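Local coordinates for glucokinase (Streptomyces griseus, PDB 3VGM), which probably catalyses the ATP-dependent phosphorylation of D-glucose to D-glucose 6-phosphate, the entry step of glycolysis, as a zinc-binding member of the ROK family, at residues R186-R191 with V230-E235; L236-G241 with R274-R279. All coordinates share one frame; numbering follows the deposited sequence.

Contact 1 of 2, residues R186-R191 with V230-E235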
loop_
_atom_site.group_PDB
_atom_site.type_symbol
_atom_site.label_atom_id
_atom_site.label_comp_id
_atom_site.label_asym_id
_atom_site.label_seq_id
_atom_site.Cartn_x
_atom_site.Cartn_y
_atom_site.Cartn_z
ATOM N N ARG A 186 9.853 -4.887 15.517
ATOM C CA ARG A 186 9.090 -3.655 15.278
ATOM C C ARG A 186 7.621 -3.835 15.700
ATOM O O ARG A 186 7.068 -2.987 16.402
ATOM C CB ARG A 186 9.163 -3.217 13.803
ATOM C CG ARG A 186 8.362 -1.934 13.558
ATOM C CD ARG A 186 8.529 -1.411 12.111
ATOM N NE ARG A 186 7.810 -2.230 11.131
ATOM C CZ ARG A 186 8.358 -3.144 10.323
ATOM N NH1 ARG A 186 7.580 -3.790 9.458
ATOM N NH2 ARG A 186 9.658 -3.405 10.350
ATOM N N TYR A 187 7.000 -4.955 15.307
ATOM C CA TYR A 187 5.590 -5.156 15.672
ATOM C C TYR A 187 5.413 -5.190 17.186
ATOM O O TYR A 187 4.483 -4.592 17.718
ATOM C CB TYR A 187 5.037 -6.459 15.065
ATOM C CG TYR A 187 5.194 -6.546 13.550
ATOM C CD1 TYR A 187 4.975 -5.417 12.736
ATOM C CD2 TYR A 187 5.533 -7.758 12.940
ATOM C CE1 TYR A 187 5.130 -5.497 11.340
ATOM C CE2 TYR A 187 5.679 -7.850 11.531
ATOM C CZ TYR A 187 5.473 -6.694 10.761
ATOM O OH TYR A 187 5.634 -6.741 9.403
ATOM N N ALA A 188 6.304 -5.902 17.876
ATOM C CA ALA A 188 6.211 -6.027 19.331
ATOM C C ALA A 188 6.383 -4.683 20.014
ATOM O O ALA A 188 5.655 -4.355 20.955
ATOM C CB ALA A 188 7.257 -7.063 19.866
ATOM N N LYS A 189 7.360 -3.907 19.560
ATOM C CA LYS A 189 7.552 -2.575 20.119
ATOM C C LYS A 189 6.348 -1.663 19.920
ATOM O O LYS A 189 5.959 -0.938 20.832
ATOM C CB LYS A 189 8.814 -1.940 19.557
ATOM C CG LYS A 189 10.066 -2.577 20.146
ATOM C CD LYS A 189 11.336 -1.966 19.564
ATOM C CE LYS A 189 12.556 -2.652 20.160
ATOM N NZ LYS A 189 13.771 -1.874 19.824
ATOM N N GLN A 190 5.760 -1.697 18.736
ATOM C CA GLN A 190 4.632 -0.818 18.422
ATOM C C GLN A 190 3.411 -1.250 19.251
ATOM O O GLN A 190 2.663 -0.409 19.752
ATOM C CB GLN A 190 4.295 -0.879 16.913
ATOM C CG GLN A 190 5.315 -0.161 16.014
ATOM C CD GLN A 190 5.047 -0.320 14.507
ATOM O OE1 GLN A 190 4.378 -1.260 14.071
ATOM N NE2 GLN A 190 5.608 0.592 13.705
ATOM N N ARG A 191 3.221 -2.557 19.382
ATOM C CA ARG A 191 2.116 -3.090 20.168
ATOM C C ARG A 191 2.315 -2.886 21.675
ATOM O O ARG A 191 1.355 -2.549 22.379
ATOM C CB ARG A 191 1.895 -4.573 19.847
ATOM C CG ARG A 191 1.285 -4.819 18.481
ATOM C CD ARG A 191 1.386 -6.309 18.074
ATOM N NE ARG A 191 0.748 -6.536 16.768
ATOM C CZ ARG A 191 -0.577 -6.592 16.580
ATOM N NH1 ARG A 191 -1.424 -6.460 17.609
ATOM N NH2 ARG A 191 -1.065 -6.787 15.361
ATOM N N VAL A 230 2.360 -12.771 21.140
ATOM C CA VAL A 230 1.539 -13.601 20.240
ATOM C C VAL A 230 1.049 -12.855 19.010
ATOM O O VAL A 230 1.165 -13.363 17.871
ATOM C CB VAL A 230 0.324 -14.226 20.984
ATOM C CG1 VAL A 230 -0.674 -14.853 19.982
ATOM C CG2 VAL A 230 0.820 -15.273 21.966
ATOM N N ASP A 231 0.508 -11.658 19.228
ATOM C CA ASP A 231 -0.040 -10.853 18.158
ATOM C C ASP A 231 1.072 -10.444 17.189
ATOM O O ASP A 231 0.809 -10.253 15.998
ATOM C CB ASP A 231 -0.758 -9.622 18.714
ATOM C CG ASP A 231 -2.132 -9.962 19.384
ATOM O OD1 ASP A 231 -2.741 -9.046 20.014
ATOM O OD2 ASP A 231 -2.596 -11.130 19.274
ATOM N N SER A 232 2.296 -10.299 17.709
ATOM C CA SER A 232 3.438 -9.895 16.877
ATOM C C SER A 232 3.810 -11.021 15.917
ATOM O O SER A 232 4.049 -10.779 14.727
ATOM C CB SER A 232 4.642 -9.471 17.732
ATOM O OG SER A 232 4.279 -8.316 18.501
ATOM N N PHE A 233 3.824 -12.261 16.427
ATOM C CA PHE A 233 4.024 -13.414 15.543
ATOM C C PHE A 233 2.927 -13.532 14.510
ATOM O O PHE A 233 3.205 -13.868 13.360
ATOM C CB PHE A 233 4.153 -14.733 16.334
ATOM C CG PHE A 233 5.531 -15.000 16.823
ATOM C CD1 PHE A 233 6.518 -15.410 15.943
ATOM C CD2 PHE A 233 5.851 -14.845 18.176
ATOM C CE1 PHE A 233 7.797 -15.666 16.385
ATOM C CE2 PHE A 233 7.142 -15.092 18.643
ATOM C CZ PHE A 233 8.122 -15.497 17.748
ATOM N N ARG A 234 1.688 -13.253 14.899
ATOM C CA ARG A 234 0.583 -13.319 13.952
ATOM C C ARG A 234 0.695 -12.282 12.847
ATOM O O ARG A 234 0.395 -12.566 11.683
ATOM C CB ARG A 234 -0.758 -13.214 14.678
ATOM C CG ARG A 234 -1.076 -14.501 15.421
ATOM C CD ARG A 234 -2.348 -14.352 16.195
ATOM N NE ARG A 234 -2.617 -15.527 17.016
ATOM C CZ ARG A 234 -3.468 -15.532 18.042
ATOM N NH1 ARG A 234 -4.114 -14.412 18.378
ATOM N NH2 ARG A 234 -3.657 -16.647 18.738
ATOM N N GLU A 235 1.135 -11.078 13.208
ATOM C CA GLU A 235 1.357 -10.042 12.223
ATOM C C GLU A 235 2.456 -10.453 11.234
ATOM O O GLU A 235 2.293 -10.311 10.001
ATOM C CB GLU A 235 1.701 -8.720 12.933
ATOM C CG GLU A 235 1.844 -7.543 11.974
ATOM C CD GLU A 235 1.627 -6.187 12.679
ATOM O OE1 GLU A 235 1.380 -6.142 13.913
ATOM O OE2 GLU A 235 1.695 -5.168 11.979
HETATM O O HOH W 1 -1.091 -6.677 20.563
#
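Arg191 and Glu235 meet in a salt bridge in which the guanidinium offers its NE and NH2 side and both nitrogens donate hydrogen bonds to the same oxygen. Arg191 NE reaches Glu235 OE1 at 3.0 Å, nearly in line with the C-O bond, while Arg191 NH2 lies 2.9 Å from Glu235 OE1 and above the carboxylate plane. The guanidinium and carboxylate planes are nearly perpendicular, and both bonds are bent. The same carboxylate lies nearly flat on the Tyr187 ring, 12° from its plane, with Glu235 CG centred over the face, 3.6 Å from the Tyr187 ring centroid. Chi1 of -175° turns Glu235 CG opposite its backbone N and out over the tyrosine. This is a helix-helix crossing within the ROK fold: residues 186-191 of helix 181-194 cross residues 230-235 of helix 227-251, with 134° between their N-to-C directions. A small residue on each helix allows the approach: Ser232 OG sits 3.1 Å from Ala188 CA, its hydroxyl bonded to Val228 O of its own helix. Asp231 CB covers one face of the Arg191 guanidinium, and a water joins Arg191 NH1 to Asp231 OD1. Replacing Arg191 by an alanine would probably leave Glu235 OE1 without its charged mate in this subunit and Asp231 CB without the flat group it covers. Further out, Arg279 of the second subunit also pairs with Glu235 OE1, and Tyr187 OH is bonded to Tyr178 O.

Contact 2 of 2, residues L236-G241 with R274-R279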
loop_
_atom_site.group_PDB
_atom_site.type_symbol
_atom_site.label_atom_id
_atom_site.label_comp_id
_atom_site.label_asym_id
_atom_site.label_seq_id
_atom_site.Cartn_x
_atom_site.Cartn_y
_atom_site.Cartn_z
ATOM N N LEU A 236 3.555 -10.996 11.757
ATOM C CA LEU A 236 4.660 -11.472 10.892
ATOM C C LEU A 236 4.140 -12.603 9.987
ATOM O O LEU A 236 4.430 -12.647 8.775
ATOM C CB LEU A 236 5.854 -11.962 11.744
ATOM C CG LEU A 236 7.054 -12.500 10.945
ATOM C CD1 LEU A 236 8.362 -12.187 11.624
ATOM C CD2 LEU A 236 6.935 -14.023 10.681
ATOM N N ALA A 237 3.331 -13.487 10.566
ATOM C CA ALA A 237 2.835 -14.663 9.831
ATOM C C ALA A 237 1.972 -14.289 8.646
ATOM O O ALA A 237 1.976 -14.995 7.628
ATOM C CB ALA A 237 2.061 -15.625 10.774
ATOM N N ARG A 238 1.225 -13.191 8.765
ATOM C CA ARG A 238 0.417 -12.729 7.648
ATOM C C ARG A 238 1.308 -12.348 6.471
ATOM O O ARG A 238 1.008 -12.708 5.332
ATOM C CB ARG A 238 -0.476 -11.547 8.045
ATOM C CG ARG A 238 -1.679 -12.004 8.914
ATOM C CD ARG A 238 -2.691 -10.880 9.098
ATOM N NE ARG A 238 -2.230 -9.820 10.011
ATOM C CZ ARG A 238 -2.351 -9.874 11.341
ATOM N NH1 ARG A 238 -2.885 -10.945 11.931
ATOM N NH2 ARG A 238 -1.936 -8.858 12.082
ATOM N N TRP A 239 2.404 -11.637 6.748
ATOM C CA TRP A 239 3.339 -11.262 5.674
ATOM C C TRP A 239 4.061 -12.482 5.134
ATOM O O TRP A 239 4.241 -12.595 3.922
ATOM C CB TRP A 239 4.368 -10.224 6.169
ATOM C CG TRP A 239 3.718 -8.872 6.446
ATOM C CD1 TRP A 239 3.421 -8.343 7.672
ATOM C CD2 TRP A 239 3.245 -7.928 5.476
ATOM N NE1 TRP A 239 2.818 -7.112 7.524
ATOM C CE2 TRP A 239 2.704 -6.831 6.189
ATOM C CE3 TRP A 239 3.256 -7.882 4.070
ATOM C CZ2 TRP A 239 2.154 -5.695 5.550
ATOM C CZ3 TRP A 239 2.710 -6.709 3.418
ATOM C CH2 TRP A 239 2.160 -5.659 4.168
ATOM N N ALA A 240 4.503 -13.376 6.025
ATOM C CA ALA A 240 5.242 -14.549 5.581
ATOM C C ALA A 240 4.345 -15.459 4.715
ATOM O O ALA A 240 4.769 -15.932 3.665
ATOM C CB ALA A 240 5.774 -15.334 6.803
ATOM N N GLY A 241 3.108 -15.693 5.161
ATOM C CA GLY A 241 2.171 -16.563 4.412
ATOM C C GLY A 241 1.755 -15.956 3.076
ATOM O O GLY A 241 1.630 -16.664 2.068
ATOM N N ARG A 274 0.824 -21.054 7.611
ATOM C CA ARG A 274 0.016 -21.908 6.733
ATOM C C ARG A 274 -1.375 -21.321 6.490
ATOM O O ARG A 274 -1.889 -21.391 5.370
ATOM C CB ARG A 274 -0.128 -23.319 7.322
ATOM C CG ARG A 274 1.192 -24.110 7.292
ATOM C CD ARG A 274 0.957 -25.554 7.799
ATOM N NE ARG A 274 2.226 -26.284 7.802
ATOM C CZ ARG A 274 2.918 -26.588 8.910
ATOM N NH1 ARG A 274 2.432 -26.295 10.109
ATOM N NH2 ARG A 274 4.079 -27.230 8.810
ATOM N N LYS A 275 -2.003 -20.782 7.536
ATOM C CA LYS A 275 -3.354 -20.220 7.359
ATOM C C LYS A 275 -3.357 -19.036 6.388
ATOM O O LYS A 275 -4.301 -18.873 5.591
ATOM C CB LYS A 275 -3.937 -19.787 8.706
ATOM C CG LYS A 275 -4.312 -20.992 9.567
ATOM C CD LYS A 275 -4.700 -20.526 10.946
ATOM C CE LYS A 275 -5.289 -21.688 11.704
ATOM N NZ LYS A 275 -5.280 -21.409 13.157
ATOM N N SER A 276 -2.325 -18.192 6.465
ATOM C CA SER A 276 -2.230 -17.046 5.558
ATOM C C SER A 276 -1.891 -17.474 4.151
ATOM O O SER A 276 -2.404 -16.913 3.177
ATOM C CB SER A 276 -1.173 -16.032 6.065
ATOM O OG SER A 276 -1.832 -15.215 7.029
ATOM N N PHE A 277 -1.034 -18.488 4.037
ATOM C CA PHE A 277 -0.711 -19.061 2.730
ATOM C C PHE A 277 -2.017 -19.478 2.037
ATOM O O PHE A 277 -2.266 -19.135 0.862
ATOM C CB PHE A 277 0.240 -20.264 2.919
ATOM C CG PHE A 277 0.452 -21.069 1.657
ATOM C CD1 PHE A 277 1.138 -20.510 0.575
ATOM C CD2 PHE A 277 -0.052 -22.364 1.539
ATOM C CE1 PHE A 277 1.320 -21.260 -0.636
ATOM C CE2 PHE A 277 0.121 -23.121 0.340
ATOM C CZ PHE A 277 0.817 -22.573 -0.733
ATOM N N ARG A 278 -2.836 -20.240 2.750
ATOM C CA ARG A 278 -4.120 -20.721 2.211
ATOM C C ARG A 278 -5.076 -19.581 1.863
ATOM O O ARG A 278 -5.799 -19.644 0.853
ATOM C CB ARG A 278 -4.771 -21.690 3.192
ATOM C CG ARG A 278 -4.070 -23.065 3.211
ATOM C CD ARG A 278 -4.923 -24.156 3.884
ATOM N NE ARG A 278 -5.370 -23.750 5.210
ATOM C CZ ARG A 278 -4.705 -23.977 6.346
ATOM N NH1 ARG A 278 -5.214 -23.557 7.495
ATOM N NH2 ARG A 278 -3.559 -24.642 6.354
ATOM N N ARG A 279 -5.075 -18.537 2.681
ATOM C CA ARG A 279 -5.927 -17.384 2.422
ATOM C C ARG A 279 -5.569 -16.695 1.099
ATOM O O ARG A 279 -6.465 -16.270 0.333
ATOM C CB ARG A 279 -5.841 -16.394 3.588
ATOM C CG ARG A 279 -6.668 -15.127 3.359
ATOM C CD ARG A 279 -6.584 -14.176 4.565
ATOM N NE ARG A 279 -7.394 -12.988 4.300
ATOM C CZ ARG A 279 -7.624 -12.032 5.193
ATOM N NH1 ARG A 279 -7.078 -12.116 6.408
ATOM N NH2 ARG A 279 -8.374 -10.985 4.862
#
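Phe277 CA lies 3.4 Å from Gly241 O in a CA-H...O contact, with an angle of 145° at the hydrogen. This is the closest polar approach between the two backbones, and no conventional hydrogen bond crosses between the two segments. The arrangement is a glycine-mediated helix-helix crossing, in which segment 236-241 of helix 227-251 and segment 274-279 of helix 267-280 run at 47° to each other, their axes 7.5 Å apart at closest approach. Helix 267-280 is the crossover of a beta-alpha-beta unit, between the neighbouring parallel strands 255-259 and 291-294.

Glycine suits position 241 because Ser276 CB and Phe277 N together occupy the place where a side chain would begin: a beta carbon modelled on Gly241 would fall 2.4 Å from Ser276 CB and 2.8 Å from Phe277 N, far inside contact distance. As it is, Gly241 CA rests 3.8 Å from Ser276 CB. Serine, small and pointed toward the other helix, fits into this groove, with Ala237 O also against its CB. Its OG lies over Arg238, 3.4 Å from Arg238 CA and near the aliphatic CG, where the arginine offers carbon to the serine; beyond this its chain is bent at chi3.

Phe277 behaves differently from Ser276. With CG opposite its backbone N, chi1 of 170° carries the ring onto Leu244 and Ala248, further along helix 227-251. Arg238 touches Arg238 of the second subunit, and Arg278 NE is hydrogen-bonded to Ala194 O of that subunit. Gly241 O lies at the edge of the phenyl ring, near its plane, 4.2 Å from Phe277 CD1.

Overall arrangement
From the N terminus, the chain first builds the sheet that includes strand 3-9, then strands 125-130 and 134-140 of the second sheet, before reaching helix 181-194. Contact 1 closes a loop of 38 residues, holding helices 200-204 and 215-223, by bringing helix 181-194 against helix 227-251. Contact 2 opens on the next turn of that long helix and closes a second loop, through strand 255-259 to helix 267-280. The loops follow in series and do not nest. Helix 227-251 is shared, joining helix 181-194 to the second sheet's crossover helix 267-280, and both contacts touch the second subunit.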